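Local coordinates for heme utilization carrier protein (PDB 6U9J) that probably binds heme, or a product of its anaerobic breakdown, and carries it within the bacterial cytosol, at residues T24-L27 with E28-N32; T37-P40 with G41-D45; D45-W48 with D49-E53; H151-A154 with A155-E159. All coordinates share one frame; numbering follows the deposited sequence.

Contact 1. Residues T24-L27 with E28-N32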
loop_
_atom_site.group_PDB
_atom_site.type_symbol
_atom_site.label_atom_id
_atom_site.label_comp_id
_atom_site.label_asym_id
_atom_site.label_seq_id
_atom_site.Cartn_x
_atom_site.Cartn_y
_atom_site.Cartn_z
ATOM N N THR A 24 -5.817 1.729 23.473
ATOM C CA THR A 24 -5.389 3.100 23.226
ATOM C C THR A 24 -4.855 3.174 21.794
ATOM O O THR A 24 -4.999 2.232 21.007
ATOM C CB THR A 24 -4.368 3.545 24.286
ATOM O OG1 THR A 24 -4.178 4.965 24.211
ATOM C CG2 THR A 24 -3.034 2.832 24.101
ATOM N N THR A 25 -4.243 4.305 21.444
ATOM C CA THR A 25 -3.740 4.525 20.095
ATOM C C THR A 25 -2.278 4.113 19.974
ATOM O O THR A 25 -1.522 4.128 20.947
ATOM C CB THR A 25 -3.883 5.994 19.686
ATOM O OG1 THR A 25 -2.935 6.795 20.409
ATOM C CG2 THR A 25 -5.292 6.487 19.992
ATOM N N LEU A 26 -1.886 3.763 18.745
ATOM C CA LEU A 26 -0.483 3.460 18.480
ATOM C C LEU A 26 0.417 4.641 18.824
ATOM O O LEU A 26 1.535 4.452 19.320
ATOM C CB LEU A 26 -0.294 3.046 17.024
ATOM C CG LEU A 26 1.122 2.719 16.563
ATOM C CD1 LEU A 26 1.647 1.481 17.293
ATOM C CD2 LEU A 26 1.140 2.498 15.055
ATOM N N LEU A 27 -0.040 5.869 18.561
ATOM C CA LEU A 27 0.784 7.025 18.913
ATOM C C LEU A 27 1.062 7.080 20.412
ATOM O O LEU A 27 2.196 7.340 20.830
ATOM C CB LEU A 27 0.122 8.324 18.448
ATOM C CG LEU A 27 0.898 9.599 18.799
ATOM C CD1 LEU A 27 2.324 9.555 18.242
ATOM C CD2 LEU A 27 0.160 10.820 18.281
ATOM N N GLU A 28 0.041 6.854 21.240
ATOM C CA GLU A 28 0.275 6.902 22.680
ATOM C C GLU A 28 1.250 5.816 23.123
ATOM O O GLU A 28 2.082 6.055 24.001
ATOM C CB GLU A 28 -1.044 6.791 23.444
ATOM C CG GLU A 28 -0.921 7.233 24.897
ATOM C CD GLU A 28 -0.622 8.720 25.027
ATOM O OE1 GLU A 28 0.128 9.101 25.954
ATOM O OE2 GLU A 28 -1.128 9.506 24.197
ATOM N N VAL A 29 1.181 4.630 22.514
ATOM C CA VAL A 29 2.172 3.592 22.805
ATOM C C VAL A 29 3.566 4.064 22.408
ATOM O O VAL A 29 4.528 3.938 23.172
ATOM C CB VAL A 29 1.806 2.285 22.087
ATOM C CG1 VAL A 29 2.945 1.258 22.212
ATOM C CG2 VAL A 29 0.501 1.734 22.631
ATOM N N VAL A 30 3.691 4.622 21.203
ATOM C CA VAL A 30 5.007 5.026 20.721
ATOM C C VAL A 30 5.610 6.098 21.621
ATOM O O VAL A 30 6.821 6.109 21.867
ATOM C CB VAL A 30 4.908 5.484 19.254
ATOM C CG1 VAL A 30 6.137 6.277 18.863
ATOM C CG2 VAL A 30 4.754 4.258 18.352
ATOM N N ARG A 31 4.781 7.027 22.110
ATOM C CA ARG A 31 5.277 8.079 22.993
ATOM C C ARG A 31 5.898 7.511 24.256
ATOM O O ARG A 31 6.831 8.102 24.809
ATOM C CB ARG A 31 4.141 9.021 23.380
ATOM C CG ARG A 31 3.658 9.920 22.276
ATOM C CD ARG A 31 2.696 10.939 22.856
ATOM N NE ARG A 31 2.080 11.765 21.829
ATOM C CZ ARG A 31 2.641 12.850 21.306
ATOM N NH1 ARG A 31 1.993 13.540 20.380
ATOM N NH2 ARG A 31 3.844 13.243 21.708
ATOM N N ASN A 32 5.394 6.376 24.725
ATOM C CA ASN A 32 5.826 5.784 25.982
ATOM C C ASN A 32 6.932 4.756 25.810
ATOM O O ASN A 32 7.344 4.133 26.794
ATOM C CB ASN A 32 4.623 5.168 26.692
ATOM C CG ASN A 32 3.709 6.218 27.276
ATOM O OD1 ASN A 32 4.007 6.800 28.320
ATOM N ND2 ASN A 32 2.598 6.479 26.603
#

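Contact 2. Residues T37-P40 with G41-D45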
loop_
_atom_site.group_PDB
_atom_site.type_symbol
_atom_site.label_atom_id
_atom_site.label_comp_id
_atom_site.label_asym_id
_atom_site.label_seq_id
_atom_site.Cartn_x
_atom_site.Cartn_y
_atom_site.Cartn_z
ATOM N N THR A 37 11.409 9.327 19.255
ATOM C CA THR A 37 11.359 10.770 19.041
ATOM C C THR A 37 10.092 11.060 18.254
ATOM O O THR A 37 9.892 10.485 17.184
ATOM C CB THR A 37 12.595 11.245 18.268
ATOM O OG1 THR A 37 13.774 10.931 19.020
ATOM C CG2 THR A 37 12.551 12.751 18.013
ATOM N N VAL A 38 9.223 11.914 18.792
ATOM C CA VAL A 38 7.941 12.231 18.169
ATOM C C VAL A 38 7.919 13.717 17.838
ATOM O O VAL A 38 8.203 14.552 18.704
ATOM C CB VAL A 38 6.760 11.861 19.085
ATOM C CG1 VAL A 38 5.437 12.213 18.424
ATOM C CG2 VAL A 38 6.813 10.375 19.439
ATOM N N VAL A 39 7.597 14.040 16.586
ATOM C CA VAL A 39 7.517 15.437 16.155
ATOM C C VAL A 39 6.193 15.677 15.457
ATOM O O VAL A 39 5.488 14.734 15.052
ATOM C CB VAL A 39 8.697 15.815 15.228
ATOM C CG1 VAL A 39 10.034 15.598 15.931
ATOM C CG2 VAL A 39 8.600 15.042 13.904
ATOM N N PRO A 40 5.800 16.940 15.289
ATOM C CA PRO A 40 4.574 17.226 14.549
ATOM C C PRO A 40 4.735 16.934 13.061
ATOM O O PRO A 40 5.842 16.883 12.514
ATOM C CB PRO A 40 4.342 18.725 14.796
ATOM C CG PRO A 40 5.141 19.053 15.992
ATOM C CD PRO A 40 6.336 18.150 15.941
ATOM N N GLY A 41 3.589 16.753 12.406
ATOM C CA GLY A 41 3.540 16.446 10.985
ATOM C C GLY A 41 4.092 17.531 10.068
ATOM O O GLY A 41 4.369 17.235 8.900
ATOM N N ASP A 42 4.279 18.765 10.553
ATOM C CA ASP A 42 4.909 19.778 9.709
ATOM C C ASP A 42 6.380 19.492 9.428
ATOM O O ASP A 42 6.992 20.199 8.621
ATOM C CB ASP A 42 4.776 21.165 10.341
ATOM C CG ASP A 42 5.546 21.294 11.643
ATOM O OD1 ASP A 42 5.534 20.345 12.447
ATOM O OD2 ASP A 42 6.180 22.350 11.859
ATOM N N LYS A 43 6.970 18.489 10.070
ATOM C CA LYS A 43 8.316 18.054 9.735
ATOM C C LYS A 43 8.331 17.061 8.581
ATOM O O LYS A 43 9.391 16.518 8.270
ATOM C CB LYS A 43 8.994 17.427 10.957
ATOM C CG LYS A 43 9.183 18.388 12.110
ATOM C CD LYS A 43 10.079 19.549 11.711
ATOM C CE LYS A 43 10.791 20.126 12.932
ATOM N NZ LYS A 43 11.329 21.489 12.674
ATOM N N PHE A 44 7.183 16.834 7.935
ATOM C CA PHE A 44 7.109 15.853 6.859
ATOM C C PHE A 44 8.179 16.068 5.796
ATOM O O PHE A 44 8.893 15.130 5.420
ATOM C CB PHE A 44 5.713 15.882 6.227
ATOM C CG PHE A 44 5.535 14.881 5.117
ATOM C CD1 PHE A 44 5.831 15.221 3.800
ATOM C CD2 PHE A 44 5.078 13.604 5.393
ATOM C CE1 PHE A 44 5.691 14.294 2.790
ATOM C CE2 PHE A 44 4.929 12.677 4.379
ATOM C CZ PHE A 44 5.232 13.027 3.082
ATOM N N ASP A 45 8.263 17.282 5.234
ATOM C CA ASP A 45 9.224 17.493 4.159
ATOM C C ASP A 45 10.649 17.238 4.625
ATOM O O ASP A 45 11.448 16.644 3.894
ATOM C CB ASP A 45 9.106 18.917 3.605
ATOM C CG ASP A 45 7.883 19.118 2.740
ATOM O OD1 ASP A 45 7.380 18.144 2.147
ATOM O OD2 ASP A 45 7.442 20.281 2.627
#

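Contact 3. Residues D45-W48 with D49-E53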
loop_
_atom_site.group_PDB
_atom_site.type_symbol
_atom_site.label_atom_id
_atom_site.label_comp_id
_atom_site.label_asym_id
_atom_site.label_seq_id
_atom_site.Cartn_x
_atom_site.Cartn_y
_atom_site.Cartn_z
ATOM N N ASP A 45 8.263 17.282 5.234
ATOM C CA ASP A 45 9.224 17.493 4.159
ATOM C C ASP A 45 10.649 17.238 4.625
ATOM O O ASP A 45 11.448 16.644 3.894
ATOM C CB ASP A 45 9.106 18.917 3.605
ATOM C CG ASP A 45 7.883 19.118 2.740
ATOM O OD1 ASP A 45 7.380 18.144 2.147
ATOM O OD2 ASP A 45 7.442 20.281 2.627
ATOM N N THR A 46 11.001 17.714 5.824
ATOM C CA THR A 46 12.348 17.495 6.344
ATOM C C THR A 46 12.655 16.004 6.465
ATOM O O THR A 46 13.726 15.546 6.050
ATOM C CB THR A 46 12.499 18.190 7.701
ATOM O OG1 THR A 46 12.402 19.609 7.523
ATOM C CG2 THR A 46 13.835 17.858 8.342
ATOM N N VAL A 47 11.710 15.233 7.000
ATOM C CA VAL A 47 11.928 13.799 7.181
ATOM C C VAL A 47 11.975 13.102 5.829
ATOM O O VAL A 47 12.899 12.332 5.533
ATOM C CB VAL A 47 10.830 13.198 8.076
ATOM C CG1 VAL A 47 10.912 11.668 8.077
ATOM C CG2 VAL A 47 10.925 13.771 9.496
ATOM N N TRP A 48 10.983 13.376 4.977
ATOM C CA TRP A 48 10.914 12.689 3.695
ATOM C C TRP A 48 12.167 12.954 2.869
ATOM O O TRP A 48 12.818 12.017 2.388
ATOM C CB TRP A 48 9.655 13.123 2.925
ATOM C CG TRP A 48 9.392 12.210 1.761
ATOM C CD1 TRP A 48 9.942 12.283 0.517
ATOM C CD2 TRP A 48 8.577 11.040 1.778
ATOM N NE1 TRP A 48 9.500 11.225 -0.258
ATOM C CE2 TRP A 48 8.640 10.466 0.488
ATOM C CE3 TRP A 48 7.782 10.430 2.753
ATOM C CZ2 TRP A 48 7.951 9.292 0.160
ATOM C CZ3 TRP A 48 7.091 9.276 2.423
ATOM C CH2 TRP A 48 7.180 8.720 1.140
ATOM N N ASP A 49 12.530 14.233 2.702
ATOM C CA ASP A 49 13.679 14.584 1.873
ATOM C C ASP A 49 14.985 14.013 2.429
ATOM O O ASP A 49 15.910 13.716 1.660
ATOM C CB ASP A 49 13.773 16.102 1.741
ATOM C CG ASP A 49 12.654 16.692 0.881
ATOM O OD1 ASP A 49 11.893 15.923 0.255
ATOM O OD2 ASP A 49 12.525 17.928 0.870
ATOM N N THR A 50 15.077 13.847 3.753
ATOM C CA THR A 50 16.273 13.263 4.353
ATOM C C THR A 50 16.385 11.777 4.028
ATOM O O THR A 50 17.446 11.309 3.606
ATOM C CB THR A 50 16.261 13.498 5.864
ATOM O OG1 THR A 50 16.353 14.901 6.121
ATOM C CG2 THR A 50 17.447 12.809 6.543
ATOM N N VAL A 51 15.283 11.033 4.164
ATOM C CA VAL A 51 15.306 9.588 3.909
ATOM C C VAL A 51 15.604 9.299 2.446
ATOM O O VAL A 51 16.186 8.259 2.107
ATOM C CB VAL A 51 13.971 8.959 4.364
ATOM C CG1 VAL A 51 13.908 7.445 4.060
ATOM C CG2 VAL A 51 13.757 9.208 5.845
ATOM N N CYS A 52 15.215 10.215 1.551
ATOM C CA CYS A 52 15.492 10.053 0.128
ATOM C C CYS A 52 16.981 9.937 -0.173
ATOM O O CYS A 52 17.350 9.520 -1.276
ATOM C CB CYS A 52 14.923 11.240 -0.656
ATOM S SG CYS A 52 13.121 11.197 -0.867
ATOM N N GLU A 53 17.848 10.294 0.775
ATOM C CA GLU A 53 19.281 10.236 0.552
ATOM C C GLU A 53 19.937 8.988 1.130
ATOM O O GLU A 53 21.142 8.801 0.940
ATOM C CB GLU A 53 19.945 11.476 1.149
ATOM C CG GLU A 53 19.371 12.756 0.584
ATOM C CD GLU A 53 20.089 13.986 1.083
ATOM O OE1 GLU A 53 20.559 14.785 0.237
ATOM O OE2 GLU A 53 20.180 14.151 2.315
HETATM O O HOH W 1 9.340 17.495 0.153
#

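Contact 4. Residues H151-A154 with A155-E159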
loop_
_atom_site.group_PDB
_atom_site.type_symbol
_atom_site.label_atom_id
_atom_site.label_comp_id
_atom_site.label_asym_id
_atom_site.label_seq_id
_atom_site.Cartn_x
_atom_site.Cartn_y
_atom_site.Cartn_z
ATOM N N HIS A 151 20.222 8.252 13.185
ATOM C CA HIS A 151 20.525 8.927 14.443
ATOM C C HIS A 151 20.789 10.414 14.241
ATOM O O HIS A 151 20.412 11.236 15.087
ATOM C CB HIS A 151 21.731 8.275 15.103
ATOM C CG HIS A 151 21.427 6.948 15.710
ATOM N ND1 HIS A 151 22.353 5.931 15.767
ATOM C CD2 HIS A 151 20.299 6.470 16.286
ATOM C CE1 HIS A 151 21.808 4.880 16.353
ATOM N NE2 HIS A 151 20.570 5.181 16.690
ATOM N N THR A 152 21.438 10.777 13.134
ATOM C CA THR A 152 21.647 12.195 12.836
ATOM C C THR A 152 20.321 12.926 12.653
ATOM O O THR A 152 20.144 14.044 13.153
ATOM C CB THR A 152 22.532 12.329 11.596
ATOM O OG1 THR A 152 23.831 11.809 11.896
ATOM C CG2 THR A 152 22.674 13.786 11.170
ATOM N N LEU A 153 19.368 12.304 11.962
ATOM C CA LEU A 153 18.067 12.943 11.776
ATOM C C LEU A 153 17.326 13.072 13.100
ATOM O O LEU A 153 16.741 14.121 13.391
ATOM C CB LEU A 153 17.231 12.152 10.776
ATOM C CG LEU A 153 15.761 12.571 10.602
ATOM C CD1 LEU A 153 15.599 14.039 10.135
ATOM C CD2 LEU A 153 15.068 11.625 9.626
ATOM N N ALA A 154 17.359 12.027 13.935
ATOM C CA ALA A 154 16.669 12.114 15.212
ATOM C C ALA A 154 17.237 13.242 16.067
ATOM O O ALA A 154 16.483 13.979 16.713
ATOM C CB ALA A 154 16.764 10.780 15.954
ATOM N N ALA A 155 18.561 13.405 16.063
ATOM C CA ALA A 155 19.172 14.481 16.839
ATOM C C ALA A 155 18.761 15.842 16.304
ATOM O O ALA A 155 18.492 16.771 17.076
ATOM C CB ALA A 155 20.693 14.336 16.832
ATOM N N SER A 156 18.696 15.974 14.980
ATOM C CA SER A 156 18.294 17.238 14.385
ATOM C C SER A 156 16.820 17.517 14.629
ATOM O O SER A 156 16.439 18.670 14.811
ATOM C CB SER A 156 18.623 17.219 12.897
ATOM O OG SER A 156 17.676 16.464 12.179
ATOM N N LEU A 157 15.971 16.493 14.645
ATOM C CA LEU A 157 14.566 16.743 14.952
ATOM C C LEU A 157 14.392 17.215 16.389
ATOM O O LEU A 157 13.388 17.858 16.713
ATOM C CB LEU A 157 13.730 15.487 14.704
ATOM C CG LEU A 157 13.537 15.122 13.236
ATOM C CD1 LEU A 157 12.829 13.797 13.109
ATOM C CD2 LEU A 157 12.764 16.211 12.482
ATOM N N LYS A 158 15.348 16.902 17.260
ATOM C CA LYS A 158 15.291 17.381 18.630
ATOM C C LYS A 158 15.857 18.790 18.806
ATOM O O LYS A 158 15.909 19.260 19.947
ATOM C CB LYS A 158 16.002 16.394 19.560
ATOM C CG LYS A 158 15.087 15.269 20.038
ATOM C CD LYS A 158 15.683 13.888 19.812
ATOM C CE LYS A 158 16.935 13.685 20.632
ATOM N NZ LYS A 158 17.254 12.233 20.800
ATOM N N GLU A 159 16.263 19.491 17.733
ATOM C CA GLU A 159 16.624 20.902 17.903
ATOM C C GLU A 159 15.391 21.730 18.243
ATOM O O GLU A 159 15.373 22.469 19.236
ATOM C CB GLU A 159 17.335 21.490 16.665
ATOM C CG GLU A 159 16.736 21.291 15.271
ATOM C CD GLU A 159 15.631 22.260 14.894
ATOM O OE1 GLU A 159 14.749 21.868 14.095
ATOM O OE2 GLU A 159 15.635 23.406 15.376
#

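Contact 1. Residues T24-L27 with E28-N32
Thr-25 and Glu-28 meet at the start of helix 26-31, a clear case of an N-cap. The hydroxyl OG1 of Thr-25 accepts the backbone N-H of Glu-28 at 3.1 Å, with an angle at the hydrogen of 162°. A chi1 of 72° lets it do so, because it tucks OG1 between the backbone N and carbonyl carbon of Thr-25, facing into the first turn. Thr-24 makes packing contacts here: its side chain runs at about a right angle to that of Glu-28, with OG1 3.7 Å from Glu-28 CB, while its CG2 lies against CG2 of Val-29. One turn on, Leu-27 and Arg-31 pack slantwise. CD1 of Leu-27 sits over one face of the guanidinium and CD2 comes to 3.9 Å from Arg-31 NH1. At the far end the amide ND2 of Asn-32 reaches back to Glu-28 O, 2.7 Å away and tilted 30° from the carbonyl plane. Val-30 packs on strands 103-111 and 114-122, and Leu-26 on 114-122 and helix 15-22. The chemistry implies a polar flank, where hydroxyl and amide groups serve main-chain atoms near both ends of a short helix, while Leu-26, Leu-27 and Val-30 turn apolar groups to the sheet.

Contact 2. Residues T37-P40 with G41-D45
Val-39 and Lys-43 form the tight part of this turn, in which an edge strand passes into a helix. CG2 of Val-39 lies 3.8 Å from Lys-43 CB and equally close to Lys-43 CG, the two side chains crossing at about a right angle. In the same turn, Lys-43 N donates to Pro-40 O at 3.1 Å. The bond is straight at the hydrogen (167°), but the donor stands above the carbonyl plane, 40° out of it. Phe-44 N repeats the three-residue step by bonding to Gly-41 O, so residues 41-43 make a short 3-10 turn that delivers the chain to helix 44-51. At the exposed edge Asp-42 and Pro-40 lie side by side and point the same way, and OD1 of Asp-42 makes a close carbon-oxygen touch, 3.1 Å from Pro-40 CB. The looseness lies in the lysine end: the chain bends at chi2 (-62°) and leads its amine away toward Glu-159, with which it makes a long, weak ion pair in one of two modelled conformers. Inward, by contrast, the Phe-44 ring is buried and meets Phe-84 edge-to-face. Chemically, the turn combines main-chain bonds with apolar packing of the lysine's first carbons, while its charged groups remain at the surface, where the Asp-42 carboxylate, just ahead of the helix, may interact favourably with the helix dipole.

Contact 3. Residues D45-W48 with D49-E53
Cys-52 and Trp-48 make a sulfur-aromatic contact one helical turn apart. SG of the cysteine lies 3.6 Å from Trp-48 CD1 and 4.3 Å from the centroid of the five-membered ring, 52° off the ring normal, so that the sulfur approaches the pyrrole portion of the indole obliquely. Trp-48 carries its CG opposite the backbone N (chi1 -167°), and this brings the CD1 corner alongside the following turn. A second notable feature is the double grip on Thr-46 O. Thr-50 OG1 donates to it at 2.7 Å and Thr-50 N at 3.2 Å, the two reaching the carbonyl from opposite faces of its plane. Such a hydroxyl bond to the preceding turn is a common way for a threonine to satisfy its polar atom within a helix. On the solvent side a water joins two acidic side chains, donating to Asp-49 OD1 at 3.0 Å and, weakly, to Asp-45 OD1. The latter oxygen also accepts from His-79 NE2. With Asp-45 OD1 and Asp-49 OD2 5.3 Å apart, the water and the histidine probably ease the repulsion of like charges. The buried flank is plain packing, Val-47 CG1 approaching Val-51 CG2 at 4.4 Å. Both valines of helix 44-51 rest on Ile-119 of strand 114-122, and Val-47 also touches Leu-157 of helix 144-157. The indole meets Phe-121 of the same strand and Phe-84, its NE1 is held by Pro-75 O, and Leu-74 in a loop covers Trp-48, Val-51 and Cys-52.

Contact 4. Residues H151-A154 with A155-E159
Ser-156 has a chi1 of 78°, which places OG between its own backbone N and carbonyl carbon and swings it back onto Leu-153 O, 2.8 Å away. Leu-153, with CG turned away from its backbone N (chi1 172°), extends CD1 along the helix until it lies 3.8 Å from the same OG and 3.9 Å from Leu-157 CG. The two leucine side chains slant across one another. Leu-153 O has two donors: Leu-157 N, also at 2.8 Å, comes nearly straight at the carbonyl, whereas Ser-156 OG approaches at a C=O...donor angle of 117°. This is the last turn of helix 144-157, a helix that lies against the six-stranded antiparallel sheet of the ChuX/HutX fold. Leu-153, Ala-154 and Leu-157 all touch Leu-106 of strand 103-111, and Leu-157 reaches Val-39 on the edge strand as well. His-151 NE2 is hydrogen-bonded to Glu-108 of strand 103-111, and Thr-152 OG1 to Ser-148 O in the preceding turn. At the end of the helix the bond from Lys-158 N to Ala-154 O stretches to 3.2 Å and is bent. The lysine chain, kinked at chi2 and chi3, curls past that carbonyl, with CD 3.2 Å from Ala-154 O, and its side chain also rests on Thr-37.

In the fold
From the N terminus the chain meets the contacts one after another, each local, with contacts 2 and 3 overlapping at Asp-45; none nests or crosses. Contact 1 winds up helix 26-31, which leads on into strand 36-40; Val-38 of contact 2 packs back on Leu-27, Val-30 and Arg-31. Contact 2 then turns the chain off the sheet edge, and contact 3 continues the same helix, with its centre about 24 Å from that of contact 1 on the opposite side of the chain's centre. Contact 4 brings the C-terminal helix back onto residues 37-50: its Leu-157 meets Val-39 and Lys-43 of contact 2 and Val-47 of contact 3, while Leu-153 packs on Thr-50.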